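Local structure of ultraspiracle (Drosophila melanogaster, 1HG4) at residues A[97-102]-A[164-169]. The protein is a nuclear hormone receptor and transcription factor whose ligand-binding domain here holds a phospholipid in its pocket and is locked in an inactive conformation. Residues are numbered along the deposited sequence; the frame is centred on the assembly and turned at random.
Sequences VAWCSI and LSVKMK
Ser-165 and Ala-98 form the hydrogen bond of this contact. Ser-165 OG donates to Ala-98 O at 2.7 Å, in the carbonyl plane and on a lone pair, with a C=O...donor angle of 116°. OG stands anti to its own carbonyl carbon (chi1 -63°), which turns it to the last turn of helix 78-100. Ala-98 O also takes a weak bond from Ser-101 N, and Ser-165 OG is the nearer donor. Replacing Ser-165 with an alanine would probably leave the carbonyl of buried Ala-98 without its short side-chain donor. Beside the bond, Ala-98 CB lies against Leu-164 CB at 3.7 Å and Met-168 SD at 3.9 Å. The CA atoms of Ala-98 and Ser-165 are 4.8 Å apart. Past the helix end, Ile-102 CD1 meets Met-168 CB at 4.0 Å, the two side chains crossing at about a right angle. Ile-102 CG2 rests on Lys-169 CB at the more open margin. Ser-101 CB also touches Ser-165 OG at 3.6 Å. Further out, Ser-101 N and OG reach Val-97 O from opposite faces of the carbonyl plane, OG at 2.7 Å, and OG also bonds to Phe-136 N. The contact is helix-on-helix packing within the mainly helical nuclear-receptor ligand-binding domain, joining the C-terminal end of helix 78-100 to helix 154-171. Val-97 lines the phospholipid pocket, Leu-164 packs on Ile-239 of helix 225-250, and strand 134-136 borders Ser-101.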
# COMPACT_ATOMS: atom_id res chain seq x y z
N VAL A 97 -17.40 -24.27 10.24
CA VAL A 97 -18.36 -24.93 11.11
C VAL A 97 -19.62 -24.07 11.21
O VAL A 97 -20.72 -24.59 11.29
CB VAL A 97 -17.82 -25.22 12.55
CG1 VAL A 97 -16.43 -25.78 12.47
CG2 VAL A 97 -17.85 -23.98 13.39
N ALA A 98 -19.45 -22.75 11.19
CA ALA A 98 -20.61 -21.86 11.27
C ALA A 98 -21.55 -22.12 10.09
O ALA A 98 -22.77 -22.19 10.27
CB ALA A 98 -20.16 -20.39 11.29
N TRP A 99 -20.97 -22.26 8.90
CA TRP A 99 -21.70 -22.51 7.66
C TRP A 99 -22.37 -23.89 7.60
O TRP A 99 -23.50 -24.01 7.12
CB TRP A 99 -20.74 -22.35 6.47
CG TRP A 99 -21.33 -22.69 5.12
CD1 TRP A 99 -21.15 -23.85 4.42
CD2 TRP A 99 -22.19 -21.87 4.32
NE1 TRP A 99 -21.86 -23.81 3.24
CE2 TRP A 99 -22.51 -22.61 3.15
CE3 TRP A 99 -22.75 -20.60 4.48
CZ2 TRP A 99 -23.35 -22.11 2.15
CZ3 TRP A 99 -23.59 -20.10 3.48
CH2 TRP A 99 -23.88 -20.86 2.33
N CYS A 100 -21.68 -24.93 8.07
CA CYS A 100 -22.24 -26.29 8.08
C CYS A 100 -23.33 -26.41 9.11
O CYS A 100 -24.18 -27.28 9.02
CB CYS A 100 -21.19 -27.35 8.42
SG CYS A 100 -19.97 -27.67 7.17
N SER A 101 -23.30 -25.54 10.12
CA SER A 101 -24.29 -25.60 11.18
C SER A 101 -25.55 -24.77 10.87
O SER A 101 -26.36 -24.48 11.76
CB SER A 101 -23.64 -25.16 12.49
OG SER A 101 -22.49 -25.96 12.76
N ILE A 102 -25.71 -24.40 9.60
CA ILE A 102 -26.87 -23.63 9.19
C ILE A 102 -27.99 -24.59 8.77
O ILE A 102 -29.17 -24.23 8.76
CB ILE A 102 -26.54 -22.68 7.99
CG1 ILE A 102 -25.57 -21.59 8.46
CG2 ILE A 102 -27.81 -22.02 7.46
CD1 ILE A 102 -25.22 -20.59 7.40
N LEU A 164 -22.69 -16.45 14.87
CA LEU A 164 -22.29 -16.67 13.50
C LEU A 164 -23.37 -17.35 12.67
O LEU A 164 -23.98 -16.72 11.80
CB LEU A 164 -20.99 -17.47 13.46
CG LEU A 164 -19.81 -16.79 14.17
CD1 LEU A 164 -18.63 -17.73 14.24
CD2 LEU A 164 -19.43 -15.49 13.44
N SER A 165 -23.63 -18.63 12.95
CA SER A 165 -24.64 -19.39 12.21
C SER A 165 -26.00 -18.69 12.07
O SER A 165 -26.50 -18.49 10.96
CB SER A 165 -24.85 -20.76 12.85
OG SER A 165 -23.67 -21.55 12.78
N VAL A 166 -26.60 -18.32 13.20
CA VAL A 166 -27.90 -17.66 13.18
C VAL A 166 -27.88 -16.38 12.36
O VAL A 166 -28.71 -16.20 11.47
CB VAL A 166 -28.38 -17.34 14.64
CG1 VAL A 166 -29.62 -16.44 14.62
CG2 VAL A 166 -28.72 -18.64 15.36
N LYS A 167 -26.92 -15.50 12.63
CA LYS A 167 -26.84 -14.24 11.89
C LYS A 167 -26.55 -14.44 10.41
O LYS A 167 -27.05 -13.68 9.58
CB LYS A 167 -25.82 -13.31 12.55
CG LYS A 167 -26.27 -12.84 13.93
CD LYS A 167 -25.36 -11.79 14.53
CE LYS A 167 -25.90 -11.29 15.85
NZ LYS A 167 -25.00 -10.25 16.43
N MET A 168 -25.78 -15.47 10.06
CA MET A 168 -25.49 -15.73 8.65
C MET A 168 -26.80 -16.13 7.97
O MET A 168 -27.15 -15.63 6.90
CB MET A 168 -24.46 -16.85 8.50
CG MET A 168 -23.07 -16.48 8.97
SD MET A 168 -21.93 -17.85 8.85
CE MET A 168 -20.37 -17.03 9.13
N LYS A 169 -27.53 -17.05 8.61
CA LYS A 169 -28.81 -17.51 8.08
C LYS A 169 -29.74 -16.31 7.94
O LYS A 169 -30.34 -16.09 6.90
CB LYS A 169 -29.45 -18.53 9.03
CG LYS A 169 -30.80 -19.05 8.55
CD LYS A 169 -31.42 -19.98 9.57
CE LYS A 169 -32.79 -20.48 9.12
NZ LYS A 169 -32.71 -21.30 7.88